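Local coordinates for sugar-binding transport ATP-binding protein (Pyrococcus horikoshii, PDB 1V43) that binds ATP and, as the ATPase subunit of an ABC-type sugar transporter, probably hydrolyses it to drive sugar uptake, at residues E291-E296 against V351-D356; N248-S253 against E333-K338; V317-T322 against P340-I345. All coordinates share one frame; numbering follows the deposited sequence.

Contact 1. Residues E291-E296 against V351-D356; sequences EHMTVE and VKVIMD
Glu296, just past the end of strand 293-295, lies alongside Lys352 of strand 350-356: Glu296 CG is anti to its backbone N (chi1 171°), whereas Lys352 CG is anti to its own carbonyl carbon (chi1 -84°), and both chains then run extended, side by side and in the same direction. Their beginnings touch at 3.5 Å, Glu296 CB to Lys352 CB. At their ends Lys352 NZ forms a salt bridge with Glu296 OE2 at 3.0 Å, reaching the syn side of the carboxylate from somewhat outside its plane; the second bond, to OE1, is weak. Because Glu296 is exposed, water would probably compete for this pair.

Inward from the charged end, the backbones take over. Thr294 and Ile354 form a hydrogen-bonded antiparallel pair, with Ile354 N donating to Thr294 O at 2.8 Å and Thr294 N donating back to Ile354 O at 2.9 Å. Glu296 N to Lys352 O and Asp356 N to His292 O carry the pattern outward in both directions. Thr294 also turns its methyl, not its hydroxyl, onto its partner: CG2 lies 3.5 Å from Ile354 CB, the two side chains pointing the same way, and Met304 packs against both.

Met293, Val295, Val353 and Met355 occupy the other face. The Met293 and Met355 side chains lie side by side, pointing the same way, while those of Val295 and Val351 cross at about a right angle, CG1 of Val295 3.9 Å from CB of Val351. Phe330 and Leu326 of strand 323-330 continue this apolar layer. Such a short strand, paired along one side with strand 350-356, is the edge of an antiparallel five-stranded sheet, consistent with the OB-type fold of a TOBE domain.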
loop_
_atom_site.group_PDB
_atom_site.type_symbol
_atom_site.label_atom_id
_atom_site.label_comp_id
_atom_site.label_asym_id
_atom_site.label_seq_id
_atom_site.Cartn_x
_atom_site.Cartn_y
_atom_site.Cartn_z
ATOM N N GLU A 291 -12.507 -3.566 8.750
ATOM C CA GLU A 291 -13.462 -2.586 8.239
ATOM C C GLU A 291 -14.919 -2.975 8.482
ATOM O O GLU A 291 -15.817 -2.211 8.132
ATOM C CB GLU A 291 -13.259 -2.351 6.735
ATOM C CG GLU A 291 -13.611 -3.561 5.854
ATOM C CD GLU A 291 -12.405 -4.440 5.523
ATOM O OE1 GLU A 291 -11.515 -4.598 6.380
ATOM O OE2 GLU A 291 -12.354 -4.981 4.401
ATOM N N HIS A 292 -15.160 -4.154 9.061
ATOM C CA HIS A 292 -16.531 -4.568 9.333
ATOM C C HIS A 292 -16.837 -4.491 10.816
ATOM O O HIS A 292 -17.792 -5.087 11.309
ATOM C CB HIS A 292 -16.818 -5.978 8.790
ATOM C CG HIS A 292 -16.823 -6.047 7.292
ATOM N ND1 HIS A 292 -17.103 -4.951 6.505
ATOM C CD2 HIS A 292 -16.528 -7.058 6.439
ATOM C CE1 HIS A 292 -16.969 -5.276 5.233
ATOM N NE2 HIS A 292 -16.620 -6.550 5.164
ATOM N N MET A 293 -16.010 -3.729 11.515
ATOM C CA MET A 293 -16.161 -3.500 12.943
ATOM C C MET A 293 -16.067 -2.001 13.125
ATOM O O MET A 293 -15.664 -1.275 12.213
ATOM C CB MET A 293 -15.031 -4.168 13.726
ATOM C CG MET A 293 -15.019 -5.690 13.664
ATOM S SD MET A 293 -13.451 -6.375 14.244
ATOM C CE MET A 293 -13.659 -6.190 15.819
ATOM N N THR A 294 -16.437 -1.533 14.307
ATOM C CA THR A 294 -16.364 -0.115 14.612
ATOM C C THR A 294 -16.205 0.021 16.121
ATOM O O THR A 294 -16.084 -0.981 16.826
ATOM C CB THR A 294 -17.631 0.616 14.136
ATOM O OG1 THR A 294 -17.398 2.032 14.161
ATOM C CG2 THR A 294 -18.828 0.275 15.029
ATOM N N VAL A 295 -16.178 1.252 16.613
ATOM C CA VAL A 295 -16.042 1.504 18.049
ATOM C C VAL A 295 -17.233 2.334 18.526
ATOM O O VAL A 295 -17.687 3.225 17.818
ATOM C CB VAL A 295 -14.749 2.300 18.368
ATOM C CG1 VAL A 295 -14.798 2.809 19.787
ATOM C CG2 VAL A 295 -13.521 1.427 18.185
ATOM N N GLU A 296 -17.736 2.048 19.723
ATOM C CA GLU A 296 -18.863 2.803 20.261
ATOM C C GLU A 296 -18.572 4.298 20.285
ATOM O O GLU A 296 -17.454 4.717 20.609
ATOM C CB GLU A 296 -19.190 2.368 21.690
ATOM C CG GLU A 296 -20.218 3.290 22.357
ATOM C CD GLU A 296 -20.445 2.976 23.825
ATOM O OE1 GLU A 296 -19.490 3.176 24.637
ATOM O OE2 GLU A 296 -21.585 2.535 24.165
ATOM N N VAL A 351 -12.225 0.370 24.815
ATOM C CA VAL A 351 -13.212 0.697 23.787
ATOM C C VAL A 351 -14.248 -0.410 23.627
ATOM O O VAL A 351 -13.957 -1.575 23.880
ATOM C CB VAL A 351 -12.537 0.925 22.404
ATOM C CG1 VAL A 351 -11.578 2.096 22.477
ATOM C CG2 VAL A 351 -11.792 -0.337 21.958
ATOM N N LYS A 352 -15.463 -0.039 23.233
ATOM C CA LYS A 352 -16.512 -1.022 23.003
ATOM C C LYS A 352 -16.450 -1.324 21.519
ATOM O O LYS A 352 -16.893 -0.525 20.703
ATOM C CB LYS A 352 -17.902 -0.464 23.331
ATOM C CG LYS A 352 -18.304 -0.538 24.789
ATOM C CD LYS A 352 -19.667 0.130 25.017
ATOM C CE LYS A 352 -19.976 0.291 26.507
ATOM N NZ LYS A 352 -21.174 1.154 26.748
ATOM N N VAL A 353 -15.889 -2.470 21.170
ATOM C CA VAL A 353 -15.786 -2.848 19.776
ATOM C C VAL A 353 -17.112 -3.440 19.311
ATOM O O VAL A 353 -17.651 -4.355 19.933
ATOM C CB VAL A 353 -14.668 -3.873 19.568
ATOM C CG1 VAL A 353 -14.618 -4.275 18.109
ATOM C CG2 VAL A 353 -13.324 -3.282 20.007
ATOM N N ILE A 354 -17.632 -2.909 18.211
ATOM C CA ILE A 354 -18.894 -3.377 17.654
ATOM C C ILE A 354 -18.673 -4.137 16.348
ATOM O O ILE A 354 -18.206 -3.557 15.367
ATOM C CB ILE A 354 -19.841 -2.194 17.364
ATOM C CG1 ILE A 354 -19.866 -1.234 18.554
ATOM C CG2 ILE A 354 -21.247 -2.708 17.106
ATOM C CD1 ILE A 354 -20.821 -0.066 18.375
ATOM N N MET A 355 -19.013 -5.426 16.346
ATOM C CA MET A 355 -18.878 -6.282 15.169
ATOM C C MET A 355 -20.185 -6.378 14.366
ATOM O O MET A 355 -21.281 -6.516 14.942
ATOM C CB MET A 355 -18.478 -7.709 15.572
ATOM C CG MET A 355 -17.314 -7.823 16.539
ATOM S SD MET A 355 -16.724 -9.534 16.690
ATOM C CE MET A 355 -18.239 -10.453 16.357
ATOM N N ASP A 356 -20.069 -6.320 13.041
ATOM C CA ASP A 356 -21.239 -6.449 12.175
ATOM C C ASP A 356 -21.451 -7.942 11.939
ATOM O O ASP A 356 -20.748 -8.563 11.137
ATOM C CB ASP A 356 -21.024 -5.753 10.824
ATOM C CG ASP A 356 -22.296 -5.729 9.968
ATOM O OD1 ASP A 356 -23.165 -6.621 10.128
ATOM O OD2 ASP A 356 -22.425 -4.823 9.123
#

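Contact 2. Residues N248-S253 against E333-K338; sequences NILEVS and ELVKVK
Leu250 and Val335 supply the clearest apolar contact, two branched side chains crossing at about a right angle with Leu250 CD1 3.8 Å from Val335 CG1. Leu250 CG stands anti to the carbonyl carbon (chi1 -59°), and the methyls beyond it meet a second neighbour, the aliphatic part of Glu333. These two side chains slide past each other in opposite directions. Leu250 CD1 lies 4.1 Å from Glu333 CG; the still closer approach of CD2 to that carbon is too short to be trusted.

All of this is packing between sheets. The strands are nearly antiparallel, at 155°, but their axes come no closer than 7.5 Å, and each strand pairs within its own sheet: Leu250 with Phe286 and Val335 with Val328. Side chains thus fill the space between an antiparallel sheet beginning in the MalK-type OB domain and another belonging to the TOBE region, both of the OB clan.

Polar contact is concentrated at the Asn248 amide, which lies beside the backbone of Lys336. As modelled, ND2 is 2.9 Å from Lys336 N and OD1 is 3.1 Å from Lys336 O, like facing like, so the amide is probably turned over; reversed, it may hydrogen-bond to this backbone. The amide carbon of Asn248, CG, also comes 3.6 Å from Val335 CB, the two side chains crossing at about a right angle.

Charged groups lie at the margins. Arg262 forms a salt bridge with Glu251 and a long, weak ion pair with Glu333, bringing both strands near one guanidinium. At the other end the Lys336 side chain leads away from Asn248, packing on Pro245 and Pro290 and on Val178 of the second subunit.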
loop_
_atom_site.group_PDB
_atom_site.type_symbol
_atom_site.label_atom_id
_atom_site.label_comp_id
_atom_site.label_asym_id
_atom_site.label_seq_id
_atom_site.Cartn_x
_atom_site.Cartn_y
_atom_site.Cartn_z
ATOM N N ASN A 248 -9.583 -10.545 10.384
ATOM C CA ASN A 248 -9.188 -11.117 11.668
ATOM C C ASN A 248 -9.633 -12.580 11.716
ATOM O O ASN A 248 -10.799 -12.886 11.473
ATOM C CB ASN A 248 -9.848 -10.354 12.819
ATOM C CG ASN A 248 -9.429 -8.906 12.869
ATOM O OD1 ASN A 248 -10.211 -8.002 12.560
ATOM N ND2 ASN A 248 -8.182 -8.673 13.242
ATOM N N ILE A 249 -8.703 -13.482 12.012
ATOM C CA ILE A 249 -9.021 -14.908 12.105
ATOM C C ILE A 249 -8.821 -15.373 13.551
ATOM O O ILE A 249 -7.701 -15.415 14.054
ATOM C CB ILE A 249 -8.123 -15.752 11.163
ATOM C CG1 ILE A 249 -8.323 -15.320 9.704
ATOM C CG2 ILE A 249 -8.470 -17.220 11.293
ATOM C CD1 ILE A 249 -9.729 -15.543 9.193
ATOM N N LEU A 250 -9.919 -15.712 14.217
ATOM C CA LEU A 250 -9.850 -16.151 15.605
ATOM C C LEU A 250 -10.380 -17.560 15.823
ATOM O O LEU A 250 -11.462 -17.910 15.368
ATOM C CB LEU A 250 -10.631 -15.185 16.502
ATOM C CG LEU A 250 -10.179 -13.728 16.500
ATOM C CD1 LEU A 250 -10.932 -12.963 17.579
ATOM C CD2 LEU A 250 -8.687 -13.656 16.735
ATOM N N GLU A 251 -9.608 -18.359 16.543
ATOM C CA GLU A 251 -9.982 -19.734 16.847
ATOM C C GLU A 251 -11.056 -19.743 17.932
ATOM O O GLU A 251 -10.854 -19.186 19.001
ATOM C CB GLU A 251 -8.743 -20.488 17.321
ATOM C CG GLU A 251 -8.898 -21.982 17.420
ATOM C CD GLU A 251 -7.572 -22.668 17.700
ATOM O OE1 GLU A 251 -7.575 -23.898 17.917
ATOM O OE2 GLU A 251 -6.527 -21.975 17.700
ATOM N N VAL A 252 -12.205 -20.356 17.660
ATOM C CA VAL A 252 -13.272 -20.408 18.655
ATOM C C VAL A 252 -14.035 -21.744 18.714
ATOM O O VAL A 252 -13.885 -22.603 17.842
ATOM C CB VAL A 252 -14.298 -19.272 18.441
ATOM C CG1 VAL A 252 -13.592 -17.923 18.485
ATOM C CG2 VAL A 252 -15.033 -19.464 17.130
ATOM N N SER A 253 -14.846 -21.906 19.759
ATOM C CA SER A 253 -15.645 -23.114 19.948
ATOM C C SER A 253 -17.122 -22.764 19.832
ATOM O O SER A 253 -17.552 -21.720 20.321
ATOM C CB SER A 253 -15.363 -23.724 21.322
ATOM O OG SER A 253 -14.018 -24.159 21.408
ATOM N N GLU A 333 -6.896 -12.282 22.857
ATOM C CA GLU A 333 -6.617 -12.077 21.442
ATOM C C GLU A 333 -6.349 -10.634 21.034
ATOM O O GLU A 333 -6.627 -9.697 21.780
ATOM C CB GLU A 333 -7.773 -12.631 20.617
ATOM C CG GLU A 333 -7.328 -13.528 19.489
ATOM C CD GLU A 333 -6.566 -14.741 19.976
ATOM O OE1 GLU A 333 -7.104 -15.481 20.826
ATOM O OE2 GLU A 333 -5.428 -14.955 19.507
ATOM N N LEU A 334 -5.803 -10.471 19.833
ATOM C CA LEU A 334 -5.492 -9.148 19.294
ATOM C C LEU A 334 -6.069 -9.020 17.881
ATOM O O LEU A 334 -5.710 -9.784 16.984
ATOM C CB LEU A 334 -3.977 -8.955 19.258
ATOM C CG LEU A 334 -3.432 -7.548 19.018
ATOM C CD1 LEU A 334 -3.968 -6.591 20.071
ATOM C CD2 LEU A 334 -1.911 -7.596 19.071
ATOM N N VAL A 335 -6.969 -8.062 17.685
ATOM C CA VAL A 335 -7.579 -7.863 16.373
ATOM C C VAL A 335 -7.411 -6.420 15.925
ATOM O O VAL A 335 -7.131 -5.539 16.739
ATOM C CB VAL A 335 -9.094 -8.192 16.380
ATOM C CG1 VAL A 335 -9.326 -9.613 16.876
ATOM C CG2 VAL A 335 -9.841 -7.189 17.242
ATOM N N LYS A 336 -7.583 -6.181 14.629
ATOM C CA LYS A 336 -7.463 -4.826 14.090
ATOM C C LYS A 336 -8.821 -4.299 13.707
ATOM O O LYS A 336 -9.633 -5.023 13.147
ATOM C CB LYS A 336 -6.579 -4.805 12.843
ATOM C CG LYS A 336 -5.135 -5.176 13.083
ATOM C CD LYS A 336 -4.394 -5.188 11.767
ATOM C CE LYS A 336 -2.954 -5.605 11.928
ATOM N NZ LYS A 336 -2.257 -5.540 10.617
ATOM N N VAL A 337 -9.053 -3.027 14.008
ATOM C CA VAL A 337 -10.300 -2.358 13.681
ATOM C C VAL A 337 -9.948 -1.146 12.814
ATOM O O VAL A 337 -9.118 -0.311 13.190
ATOM C CB VAL A 337 -11.037 -1.891 14.948
ATOM C CG1 VAL A 337 -12.245 -1.045 14.567
ATOM C CG2 VAL A 337 -11.482 -3.106 15.765
ATOM N N LYS A 338 -10.574 -1.049 11.649
ATOM C CA LYS A 338 -10.282 0.056 10.754
ATOM C C LYS A 338 -11.351 1.137 10.788
ATOM O O LYS A 338 -12.502 0.887 10.451
ATOM C CB LYS A 338 -10.113 -0.464 9.327
ATOM C CG LYS A 338 -9.818 0.620 8.314
ATOM C CD LYS A 338 -9.645 0.019 6.933
ATOM C CE LYS A 338 -9.436 1.096 5.885
ATOM N NZ LYS A 338 -9.155 0.517 4.550
#

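Contact 3. Residues V317-T322 against P340-I345; sequences VEALGT and PGHIPI
Gly341 N donates to Thr322 O at 3.1 Å, a backbone bond that joins the turn after strand 307-319 to the loop leaving strand 333-340. Gly321 and Gly341 both have positive phi, a backbone setting that favours glycine at each place where the chain bends.

His342 fits its imidazole in beside the first of these bends. Its CG is anti to the backbone N (chi1 -158°), and beyond it ND1 lies 3.1 Å from Gly321 CA. CE1 comes 3.4 Å from Ala319 CB, while Ala319 O sits at the edge of the ring, in its plane. Pro344, poorly ordered, places CG over one face of the imidazole, toward the rim, and also 3.6 Å from Ala319 CB. An alanine in place of His342 would probably leave Thr227 of the second subunit without the partner it has in NE2, and open a gap beside Ala319 and Gly321.

Farther along, Val317 and Ile345 cross at about a right angle, with Val317 CG2 3.9 Å from Ile345 CG1, and both side chains also touch Leu326 of strand 323-330.

The chemistry therefore divides the work: a backbone bond and apolar packing hold the loop to its own domain, whereas the polar ends of His342 and Thr322 bond to Thr227 and Lys338 of the second subunit, making both the turn and the loop part of the subunit interface.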
loop_
_atom_site.group_PDB
_atom_site.type_symbol
_atom_site.label_atom_id
_atom_site.label_comp_id
_atom_site.label_asym_id
_atom_site.label_seq_id
_atom_site.Cartn_x
_atom_site.Cartn_y
_atom_site.Cartn_z
ATOM N N VAL A 317 -2.118 2.070 17.921
ATOM C CA VAL A 317 -2.865 2.824 16.941
ATOM C C VAL A 317 -2.027 3.263 15.746
ATOM O O VAL A 317 -0.942 3.810 15.905
ATOM C CB VAL A 317 -3.473 4.104 17.579
ATOM C CG1 VAL A 317 -4.275 4.888 16.531
ATOM C CG2 VAL A 317 -4.330 3.727 18.781
ATOM N N GLU A 318 -2.547 3.000 14.553
ATOM C CA GLU A 318 -1.922 3.431 13.319
ATOM C C GLU A 318 -2.818 4.613 12.902
ATOM O O GLU A 318 -3.853 4.408 12.275
ATOM C CB GLU A 318 -2.001 2.347 12.234
ATOM C CG GLU A 318 -1.317 1.029 12.534
ATOM C CD GLU A 318 -1.495 0.030 11.388
ATOM O OE1 GLU A 318 -1.169 0.384 10.241
ATOM O OE2 GLU A 318 -1.960 -1.104 11.619
ATOM N N ALA A 319 -2.446 5.830 13.278
ATOM C CA ALA A 319 -3.228 7.022 12.918
ATOM C C ALA A 319 -2.666 7.515 11.590
ATOM O O ALA A 319 -1.763 8.352 11.565
ATOM C CB ALA A 319 -3.068 8.097 13.992
ATOM N N LEU A 320 -3.203 7.003 10.488
ATOM C CA LEU A 320 -2.674 7.341 9.173
ATOM C C LEU A 320 -3.300 8.544 8.496
ATOM O O LEU A 320 -3.029 8.800 7.312
ATOM C CB LEU A 320 -2.777 6.114 8.255
ATOM C CG LEU A 320 -2.361 4.808 8.943
ATOM C CD1 LEU A 320 -2.597 3.615 8.034
ATOM C CD2 LEU A 320 -0.897 4.906 9.334
ATOM N N GLY A 321 -4.125 9.279 9.239
ATOM C CA GLY A 321 -4.779 10.458 8.693
ATOM C C GLY A 321 -5.970 10.094 7.818
ATOM O O GLY A 321 -7.103 10.490 8.101
ATOM N N THR A 322 -5.719 9.332 6.755
ATOM C CA THR A 322 -6.782 8.911 5.849
ATOM C C THR A 322 -7.658 7.813 6.492
ATOM O O THR A 322 -8.843 7.703 6.197
ATOM C CB THR A 322 -6.171 8.425 4.503
ATOM O OG1 THR A 322 -7.222 8.175 3.556
ATOM C CG2 THR A 322 -5.337 7.160 4.718
ATOM N N PRO A 340 -12.506 5.073 9.517
ATOM C CA PRO A 340 -12.252 6.105 8.501
ATOM C C PRO A 340 -11.762 7.384 9.171
ATOM O O PRO A 340 -12.123 7.663 10.315
ATOM C CB PRO A 340 -13.623 6.306 7.849
ATOM C CG PRO A 340 -14.303 4.954 8.051
ATOM C CD PRO A 340 -13.906 4.612 9.472
ATOM N N GLY A 341 -10.932 8.152 8.471
ATOM C CA GLY A 341 -10.447 9.402 9.031
ATOM C C GLY A 341 -9.358 9.273 10.079
ATOM O O GLY A 341 -8.843 8.178 10.329
ATOM N N HIS A 342 -9.026 10.400 10.704
ATOM C CA HIS A 342 -7.974 10.476 11.721
ATOM C C HIS A 342 -8.611 10.470 13.112
ATOM O O HIS A 342 -9.383 11.365 13.454
ATOM C CB HIS A 342 -7.157 11.767 11.505
ATOM C CG HIS A 342 -5.779 11.742 12.103
ATOM N ND1 HIS A 342 -4.860 10.750 11.828
ATOM C CD2 HIS A 342 -5.149 12.616 12.928
ATOM C CE1 HIS A 342 -3.727 11.013 12.456
ATOM N NE2 HIS A 342 -3.875 12.139 13.131
ATOM N N ILE A 343 -8.291 9.446 13.898
ATOM C CA ILE A 343 -8.815 9.295 15.258
ATOM C C ILE A 343 -7.709 8.652 16.100
ATOM O O ILE A 343 -7.830 7.501 16.525
ATOM C CB ILE A 343 -10.062 8.379 15.265
ATOM C CG1 ILE A 343 -11.136 8.966 14.352
ATOM C CG2 ILE A 343 -10.604 8.235 16.674
ATOM C CD1 ILE A 343 -12.294 8.030 14.097
ATOM N N PRO A 344 -6.607 9.393 16.339
ATOM C CA PRO A 344 -5.431 8.964 17.113
ATOM C C PRO A 344 -5.641 8.605 18.581
ATOM O O PRO A 344 -4.765 8.877 19.405
ATOM C CB PRO A 344 -4.467 10.143 16.964
ATOM C CG PRO A 344 -4.852 10.737 15.649
ATOM C CD PRO A 344 -6.358 10.713 15.731
ATOM N N ILE A 345 -6.781 7.997 18.911
ATOM C CA ILE A 345 -7.053 7.607 20.292
ATOM C C ILE A 345 -5.784 6.977 20.859
ATOM O O ILE A 345 -5.021 6.341 20.129
ATOM C CB ILE A 345 -8.224 6.601 20.386
ATOM C CG1 ILE A 345 -7.799 5.234 19.869
ATOM C CG2 ILE A 345 -9.399 7.099 19.571
ATOM C CD1 ILE A 345 -8.846 4.174 20.087
#

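How the contacts relate
From the N terminus, residues 248-253 come first and wait until 333-338 for their partner, so contact 2 closes a loop reaching from one antiparallel sheet to another. Residues 291-296 leave from within that loop and are met only by 351-356; contacts 1 and 2 therefore cross. Contact 3, between 317-322 and 340-345, lies wholly inside the span of contact 1 but also crosses contact 2. Glu291 packs against Lys338, bringing contact 1 against contact 2, while Val351 touches Ile345 of contact 3. Together they tie an edge strand, the facing sheet and a loop at the subunit interface into one compact unit.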